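Local coordinates for major capsid protein P2 (Pseudoalteromonas phage pm2, PDB 2VVF) that forms the outer protein shell of the virion as a homotrimer, each chain folded as a double jelly-roll, at residues M103-L111 and G138-M146; V49-S57 and M261-F269. One frame throughout, in Å; residues are numbered along the deposited sequence.

Contact 1. Residues M103-L111 and G138-M146; sequences MFALGTVGL and GTAPSWLTM. With CA (calcium ion), chain G.
Leu106 and Leu144 meet at the apolar centre, where CD1 of Leu106 passes obliquely over CD2 of Leu144 at 3.8 Å; both side chains also rest on Leu51 of strand 44-51. Toward one end, Leu111 and Pro141 overlap head to tail, pointing opposite ways, with their CG atoms 3.9 Å apart. At the other end Met103 runs alongside Trp143. Its chain is extended as far as SD and bends at chi3, which carries CE over the rim of one indole face. SD of Met103 lies above the five-membered ring of Trp143, 4.7 Å from the centroid and 22° off the normal, a rather distant Met-aromatic contact. Gly107, with no side chain, lets the backbones come close, and its O receives a CA-H contact from Pro141. Farther out, Val109 N donates to Thr139 O (3.0 Å, 150° at the hydrogen), approaching 45° out of the carbonyl plane. The polar edge culminates in a calcium ion, bound by Ala105 O at 2.5 Å, Pro141 O at 2.6 Å and Trp143 O at 2.8 Å. All three ligands are neutral backbone carbonyls, so this part of the site is set by the course of the chain. The ion's charge probably also eases the approach of Met103 O to Trp143 O (3.0 Å), two acceptors that would otherwise tend to repel.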
loop_
_atom_site.group_PDB
_atom_site.type_symbol
_atom_site.label_atom_id
_atom_site.label_comp_id
_atom_site.label_asym_id
_atom_site.label_seq_id
_atom_site.Cartn_x
_atom_site.Cartn_y
_atom_site.Cartn_z
ATOM N N MET A 103 12.237 -13.053 -2.277
ATOM C CA MET A 103 13.112 -13.711 -3.241
ATOM C C MET A 103 14.422 -12.959 -3.464
ATOM O O MET A 103 15.353 -13.487 -4.071
ATOM C CB MET A 103 12.378 -13.921 -4.568
ATOM C CG MET A 103 13.147 -13.468 -5.796
ATOM S SD MET A 103 12.239 -13.806 -7.324
ATOM C CE MET A 103 12.629 -12.344 -8.281
ATOM N N PHE A 104 14.497 -11.733 -2.956
ATOM C CA PHE A 104 15.697 -10.916 -3.109
ATOM C C PHE A 104 16.580 -10.935 -1.868
ATOM O O PHE A 104 17.662 -10.345 -1.860
ATOM C CB PHE A 104 15.325 -9.477 -3.464
ATOM C CG PHE A 104 14.789 -9.317 -4.856
ATOM C CD1 PHE A 104 15.641 -9.058 -5.914
ATOM C CD2 PHE A 104 13.433 -9.428 -5.106
ATOM C CE1 PHE A 104 15.150 -8.913 -7.197
ATOM C CE2 PHE A 104 12.936 -9.281 -6.386
ATOM C CZ PHE A 104 13.793 -9.022 -7.433
ATOM N N ALA A 105 16.118 -11.612 -0.821
ATOM C CA ALA A 105 16.871 -11.701 0.425
ATOM C C ALA A 105 18.274 -12.255 0.191
ATOM O O ALA A 105 18.493 -13.059 -0.718
ATOM C CB ALA A 105 16.124 -12.548 1.443
ATOM N N LEU A 106 19.222 -11.823 1.017
ATOM C CA LEU A 106 20.603 -12.267 0.893
ATOM C C LEU A 106 20.866 -13.593 1.601
ATOM O O LEU A 106 21.282 -13.615 2.761
ATOM C CB LEU A 106 21.561 -11.196 1.417
ATOM C CG LEU A 106 23.047 -11.558 1.428
ATOM C CD1 LEU A 106 23.493 -12.024 0.051
ATOM C CD2 LEU A 106 23.879 -10.374 1.893
ATOM N N GLY A 107 20.639 -14.694 0.891
ATOM C CA GLY A 107 20.900 -16.018 1.440
ATOM C C GLY A 107 22.411 -16.199 1.467
ATOM O O GLY A 107 23.115 -15.667 0.607
ATOM N N THR A 108 22.913 -16.930 2.459
ATOM C CA THR A 108 24.352 -17.138 2.591
ATOM C C THR A 108 24.778 -18.602 2.506
ATOM O O THR A 108 25.971 -18.908 2.532
ATOM C CB THR A 108 24.904 -16.467 3.860
ATOM O OG1 THR A 108 24.397 -17.142 5.016
ATOM C CG2 THR A 108 24.496 -15.003 3.911
ATOM N N VAL A 109 23.808 -19.503 2.400
ATOM C CA VAL A 109 24.105 -20.929 2.323
ATOM C C VAL A 109 25.029 -21.272 1.157
ATOM O O VAL A 109 24.751 -20.923 0.010
ATOM C CB VAL A 109 22.823 -21.776 2.295
ATOM C CG1 VAL A 109 23.130 -23.189 1.826
ATOM C CG2 VAL A 109 22.168 -21.791 3.668
ATOM N N GLY A 110 26.126 -21.964 1.459
ATOM C CA GLY A 110 27.094 -22.368 0.442
ATOM C C GLY A 110 28.199 -21.329 0.272
ATOM O O GLY A 110 29.177 -21.557 -0.441
ATOM N N LEU A 111 28.032 -20.189 0.932
ATOM C CA LEU A 111 28.999 -19.098 0.861
ATOM C C LEU A 111 30.187 -19.338 1.787
ATOM O O LEU A 111 30.071 -20.032 2.797
ATOM C CB LEU A 111 28.328 -17.770 1.236
ATOM C CG LEU A 111 27.548 -17.065 0.126
ATOM C CD1 LEU A 111 27.120 -15.865 0.465
ATOM C CD2 LEU A 111 28.357 -16.619 -0.854
ATOM N N GLY A 138 18.080 -19.966 6.444
ATOM C CA GLY A 138 19.115 -19.967 5.416
ATOM C C GLY A 138 18.649 -20.396 4.028
ATOM O O GLY A 138 17.842 -21.313 3.880
ATOM N N THR A 139 19.195 -19.730 3.015
ATOM C CA THR A 139 18.908 -20.026 1.616
ATOM C C THR A 139 20.162 -19.684 0.820
ATOM O O THR A 139 21.024 -18.949 1.305
ATOM C CB THR A 139 17.707 -19.208 1.092
ATOM O OG1 THR A 139 18.059 -17.819 1.025
ATOM C CG2 THR A 139 16.500 -19.381 1.998
ATOM N N ALA A 140 20.265 -20.207 -0.396
ATOM C CA ALA A 140 21.410 -19.895 -1.243
ATOM C C ALA A 140 21.298 -18.423 -1.619
ATOM O O ALA A 140 20.226 -17.834 -1.483
ATOM C CB ALA A 140 21.397 -20.763 -2.490
ATOM N N PRO A 141 22.400 -17.824 -2.065
ATOM C CA PRO A 141 22.385 -16.423 -2.465
ATOM C C PRO A 141 21.240 -16.194 -3.451
ATOM O O PRO A 141 20.452 -15.263 -3.294
ATOM C CB PRO A 141 23.738 -16.253 -3.151
ATOM C CG PRO A 141 24.636 -17.197 -2.414
ATOM C CD PRO A 141 23.774 -18.329 -1.894
ATOM N N SER A 142 21.128 -17.084 -4.433
ATOM C CA SER A 142 20.049 -17.030 -5.414
ATOM C C SER A 142 19.841 -15.649 -6.045
ATOM O O SER A 142 20.803 -14.935 -6.333
ATOM C CB SER A 142 18.749 -17.539 -4.787
ATOM O OG SER A 142 17.670 -17.469 -5.702
ATOM N N TRP A 143 18.580 -15.291 -6.276
ATOM C CA TRP A 143 18.234 -14.008 -6.885
ATOM C C TRP A 143 18.646 -12.827 -6.012
ATOM O O TRP A 143 18.167 -12.677 -4.889
ATOM C CB TRP A 143 16.735 -13.941 -7.188
ATOM C CG TRP A 143 16.405 -14.274 -8.609
ATOM C CD1 TRP A 143 16.087 -15.503 -9.110
ATOM C CD2 TRP A 143 16.412 -13.374 -9.724
ATOM N NE1 TRP A 143 15.885 -15.421 -10.469
ATOM C CE2 TRP A 143 16.081 -14.126 -10.869
ATOM C CE3 TRP A 143 16.655 -12.005 -9.862
ATOM C CZ2 TRP A 143 15.986 -13.553 -12.134
ATOM C CZ3 TRP A 143 16.564 -11.439 -11.121
ATOM C CH2 TRP A 143 16.230 -12.212 -12.240
ATOM N N LEU A 144 19.527 -11.986 -6.541
ATOM C CA LEU A 144 20.017 -10.824 -5.810
ATOM C C LEU A 144 20.039 -9.585 -6.698
ATOM O O LEU A 144 20.105 -9.687 -7.922
ATOM C CB LEU A 144 21.437 -11.095 -5.301
ATOM C CG LEU A 144 21.641 -11.517 -3.843
ATOM C CD1 LEU A 144 20.403 -12.186 -3.282
ATOM C CD2 LEU A 144 22.851 -12.430 -3.719
ATOM N N THR A 145 20.009 -8.414 -6.067
ATOM C CA THR A 145 20.096 -7.144 -6.782
ATOM C C THR A 145 21.574 -6.777 -6.853
ATOM O O THR A 145 22.274 -6.801 -5.840
ATOM C CB THR A 145 19.299 -6.033 -6.068
ATOM O OG1 THR A 145 17.901 -6.341 -6.104
ATOM C CG2 THR A 145 19.537 -4.691 -6.741
ATOM N N MET A 146 22.057 -6.465 -8.052
ATOM C CA MET A 146 23.463 -6.121 -8.230
ATOM C C MET A 146 23.637 -4.705 -8.760
ATOM O O MET A 146 23.587 -4.471 -9.966
ATOM C CB MET A 146 24.152 -7.134 -9.147
ATOM C CG MET A 146 24.253 -8.523 -8.544
ATOM S SD MET A 146 24.109 -9.829 -9.767
ATOM C CE MET A 146 23.653 -11.229 -8.722
HETATM CA CA CA G . 18.006 -14.446 -2.784
HETATM O O HOH W 1 18.802 -8.508 -3.153
#

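Contact 2. Residues V49-S57 and M261-F269; sequences VELDGRLLS and MGVWSRNGF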
loop_
_atom_site.group_PDB
_atom_site.type_symbol
_atom_site.label_atom_id
_atom_site.label_comp_id
_atom_site.label_asym_id
_atom_site.label_seq_id
_atom_site.Cartn_x
_atom_site.Cartn_y
_atom_site.Cartn_z
ATOM N N VAL A 49 29.446 -4.648 -1.427
ATOM C CA VAL A 49 28.858 -5.864 -0.887
ATOM C C VAL A 49 29.532 -7.017 -1.619
ATOM O O VAL A 49 29.395 -7.153 -2.834
ATOM C CB VAL A 49 27.330 -5.885 -1.082
ATOM C CG1 VAL A 49 26.753 -7.210 -0.621
ATOM C CG2 VAL A 49 26.681 -4.728 -0.336
ATOM N N GLU A 50 30.307 -7.812 -0.889
ATOM C CA GLU A 50 31.041 -8.912 -1.502
ATOM C C GLU A 50 30.624 -10.297 -1.025
ATOM O O GLU A 50 30.513 -10.551 0.175
ATOM C CB GLU A 50 32.546 -8.725 -1.308
ATOM C CG GLU A 50 33.052 -7.347 -1.698
ATOM C CD GLU A 50 34.550 -7.218 -1.541
ATOM O OE1 GLU A 50 35.151 -8.068 -0.849
ATOM O OE2 GLU A 50 35.129 -6.270 -2.111
ATOM N N LEU A 51 30.419 -11.191 -1.985
ATOM C CA LEU A 51 30.057 -12.571 -1.700
ATOM C C LEU A 51 31.195 -13.456 -2.193
ATOM O O LEU A 51 31.439 -13.550 -3.397
ATOM C CB LEU A 51 28.765 -12.946 -2.429
ATOM C CG LEU A 51 27.512 -12.113 -2.144
ATOM C CD1 LEU A 51 26.261 -12.893 -2.526
ATOM C CD2 LEU A 51 27.458 -11.690 -0.685
ATOM N N ASP A 52 31.912 -14.074 -1.261
ATOM C CA ASP A 52 33.038 -14.933 -1.612
ATOM C C ASP A 52 34.169 -14.138 -2.263
ATOM O O ASP A 52 34.888 -14.652 -3.120
ATOM C CB ASP A 52 32.586 -16.071 -2.534
ATOM C CG ASP A 52 32.067 -17.272 -1.767
ATOM O OD1 ASP A 52 31.984 -17.195 -0.524
ATOM O OD2 ASP A 52 31.743 -18.297 -2.405
ATOM N N GLY A 53 34.319 -12.882 -1.852
ATOM C CA GLY A 53 35.373 -12.021 -2.376
ATOM C C GLY A 53 34.987 -11.283 -3.655
ATOM O O GLY A 53 35.692 -10.372 -4.086
ATOM N N ARG A 54 33.871 -11.674 -4.262
ATOM C CA ARG A 54 33.411 -11.044 -5.498
ATOM C C ARG A 54 32.431 -9.906 -5.222
ATOM O O ARG A 54 31.708 -9.927 -4.227
ATOM C CB ARG A 54 32.775 -12.082 -6.421
ATOM C CG ARG A 54 33.444 -13.448 -6.363
ATOM C CD ARG A 54 32.627 -14.496 -7.094
ATOM N NE ARG A 54 32.510 -14.197 -8.518
ATOM C CZ ARG A 54 33.475 -14.406 -9.405
ATOM N NH1 ARG A 54 34.636 -14.919 -9.019
ATOM N NH2 ARG A 54 33.281 -14.103 -10.680
ATOM N N LEU A 55 32.399 -8.923 -6.115
ATOM C CA LEU A 55 31.522 -7.770 -5.947
ATOM C C LEU A 55 30.085 -8.040 -6.374
ATOM O O LEU A 55 29.835 -8.546 -7.468
ATOM C CB LEU A 55 32.063 -6.560 -6.709
ATOM C CG LEU A 55 31.116 -5.358 -6.764
ATOM C CD1 LEU A 55 31.161 -4.574 -5.459
ATOM C CD2 LEU A 55 31.444 -4.460 -7.946
ATOM N N LEU A 56 29.143 -7.674 -5.510
ATOM C CA LEU A 56 27.727 -7.836 -5.807
ATOM C C LEU A 56 27.146 -6.467 -6.136
ATOM O O LEU A 56 26.721 -6.215 -7.261
ATOM C CB LEU A 56 26.994 -8.448 -4.613
ATOM C CG LEU A 56 25.490 -8.664 -4.791
ATOM C CD1 LEU A 56 25.220 -9.900 -5.631
ATOM C CD2 LEU A 56 24.795 -8.763 -3.442
ATOM N N SER A 57 27.165 -5.578 -5.146
ATOM C CA SER A 57 26.654 -4.223 -5.311
ATOM C C SER A 57 27.705 -3.216 -4.859
ATOM O O SER A 57 28.530 -3.512 -3.992
ATOM C CB SER A 57 25.371 -4.032 -4.498
ATOM O OG SER A 57 24.284 -4.722 -5.088
ATOM N N MET A 261 19.916 -7.714 -12.015
ATOM C CA MET A 261 19.263 -8.759 -11.238
ATOM C C MET A 261 19.552 -10.115 -11.869
ATOM O O MET A 261 19.610 -10.240 -13.091
ATOM C CB MET A 261 17.748 -8.537 -11.211
ATOM C CG MET A 261 17.286 -7.378 -10.348
ATOM S SD MET A 261 15.494 -7.174 -10.421
ATOM C CE MET A 261 15.199 -7.382 -12.174
ATOM N N GLY A 262 19.711 -11.133 -11.033
ATOM C CA GLY A 262 19.976 -12.478 -11.521
ATOM C C GLY A 262 20.363 -13.401 -10.369
ATOM O O GLY A 262 20.614 -12.947 -9.262
ATOM N N VAL A 263 20.382 -14.698 -10.636
ATOM C CA VAL A 263 20.765 -15.717 -9.667
ATOM C C VAL A 263 22.271 -15.628 -9.518
ATOM O O VAL A 263 23.027 -15.804 -10.482
ATOM C CB VAL A 263 20.333 -17.142 -10.125
ATOM C CG1 VAL A 263 20.832 -18.193 -9.178
ATOM C CG2 VAL A 263 18.820 -17.230 -10.326
ATOM N N TRP A 264 22.696 -15.317 -8.304
ATOM C CA TRP A 264 24.108 -15.183 -8.018
ATOM C C TRP A 264 24.876 -16.453 -8.347
ATOM O O TRP A 264 24.456 -17.561 -8.008
ATOM C CB TRP A 264 24.334 -14.785 -6.562
ATOM C CG TRP A 264 25.767 -14.464 -6.264
ATOM C CD1 TRP A 264 26.401 -13.273 -6.475
ATOM C CD2 TRP A 264 26.756 -15.356 -5.733
ATOM N NE1 TRP A 264 27.719 -13.364 -6.094
ATOM C CE2 TRP A 264 27.962 -14.632 -5.634
ATOM C CE3 TRP A 264 26.736 -16.694 -5.322
ATOM C CZ2 TRP A 264 29.135 -15.200 -5.141
ATOM C CZ3 TRP A 264 27.904 -17.256 -4.836
ATOM C CH2 TRP A 264 29.087 -16.510 -4.751
ATOM N N SER A 265 26.013 -16.276 -9.009
ATOM C CA SER A 265 26.869 -17.392 -9.384
ATOM C C SER A 265 28.307 -17.104 -8.972
ATOM O O SER A 265 28.795 -15.981 -9.122
ATOM C CB SER A 265 26.793 -17.650 -10.889
ATOM O OG SER A 265 27.690 -18.679 -11.272
ATOM N N ARG A 266 28.972 -18.128 -8.442
ATOM C CA ARG A 266 30.351 -18.015 -7.984
ATOM C C ARG A 266 31.284 -17.520 -9.083
ATOM O O ARG A 266 32.349 -16.968 -8.803
ATOM C CB ARG A 266 30.848 -19.364 -7.458
ATOM C CG ARG A 266 30.206 -19.803 -6.155
ATOM C CD ARG A 266 30.909 -21.028 -5.586
ATOM N NE ARG A 266 30.339 -21.448 -4.309
ATOM C CZ ARG A 266 29.838 -22.658 -4.077
ATOM N NH1 ARG A 266 29.342 -22.953 -2.883
ATOM N NH2 ARG A 266 29.831 -23.571 -5.039
ATOM N N ASN A 267 30.894 -17.743 -10.334
ATOM C CA ASN A 267 31.709 -17.320 -11.465
ATOM C C ASN A 267 30.890 -16.470 -12.426
ATOM O O ASN A 267 31.141 -16.462 -13.632
ATOM C CB ASN A 267 32.276 -18.536 -12.201
ATOM C CG ASN A 267 32.610 -19.682 -11.265
ATOM O OD1 ASN A 267 31.880 -19.957 -10.311
ATOM N ND2 ASN A 267 33.722 -20.357 -11.532
ATOM N N GLY A 268 29.896 -15.768 -11.887
ATOM C CA GLY A 268 29.020 -14.936 -12.703
ATOM C C GLY A 268 29.274 -13.438 -12.553
ATOM O O GLY A 268 30.271 -13.018 -11.970
ATOM N N PHE A 269 28.357 -12.645 -13.099
ATOM C CA PHE A 269 28.439 -11.187 -13.069
ATOM C C PHE A 269 28.766 -10.644 -11.678
ATOM O O PHE A 269 28.211 -11.165 -10.685
ATOM C CB PHE A 269 27.123 -10.585 -13.565
ATOM C CG PHE A 269 27.207 -9.121 -13.891
ATOM C CD1 PHE A 269 28.139 -8.650 -14.801
ATOM C CD2 PHE A 269 26.337 -8.217 -13.300
ATOM C CE1 PHE A 269 28.211 -7.304 -15.107
ATOM C CE2 PHE A 269 26.404 -6.872 -13.604
ATOM C CZ PHE A 269 27.344 -6.414 -14.509
ATOM O OXT PHE A 269 29.557 -9.678 -11.599
#
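Asp52 faces Arg266 with a carboxylate already gripped on its far oxygen: OD1 accepts from the backbone N of both Thr112 and Thr113, leaving OD2 directed at Arg266. The ion pair is long, 3.9 Å from Asp52 OD2 to Arg266 NE, but the carboxylate and guanidinium planes are only 12° apart, and the guanidinium has a second partner, Gly110 O, which accepts from NH1. Asp52 OD2 also lies at the edge of the Trp264 ring, 4.0 Å from CH2. Asp52 and Gly53 are the corners of a type I' turn from Leu51 to Arg54, closing the hairpin of strands 44-51 and 54-59 in the first jelly-roll; a classic beta bulge at Leu56 and Ser57, opposite Val49, follows. Against this hairpin lies the tail that leaves strand 252-263 of the second jelly-roll. Trp264, its CG anti to the backbone N (chi1 -173°), is turned toward the hairpin and lies against it. Leu51 CD1 sits almost directly over the five-membered ring in a CH-pi contact, 3.8 Å from its centroid, and Leu51 CB reaches CZ2 of Trp264 at 3.5 Å. Arg266 N lies over the opposite face of the indole, while Leu56 CD1 approaches CD1 of Trp264 obliquely at 3.7 Å. Bent at chi3, Arg54 lays one guanidinium face over Asn267 CA; its NH2 makes a weak but nearly straight bond at the edge to Gly268 O (3.4 Å, 171°).

From the N terminus the chain first lays down the 49-57 hairpin, whose partner arrives only with the C-terminal tail, so contact 2 closes a loop spanning most of the protein. Within that loop contact 1 is nested: after 103-111, strands 114-120 and 128-136 of the first jelly-roll intervene before 138-146 returns and leads into strand 143-154 of the second. The two contacts adjoin, their centres about 10 Å apart. A probable hydrogen bond from Trp264 N to Ser142 O (2.8 Å) lies beside the antiparallel pairing of strands 143-154 and 252-263. Contact 1 thus joins the passage between the jelly-rolls to the first, and contact 2 brings the chain's end back to it.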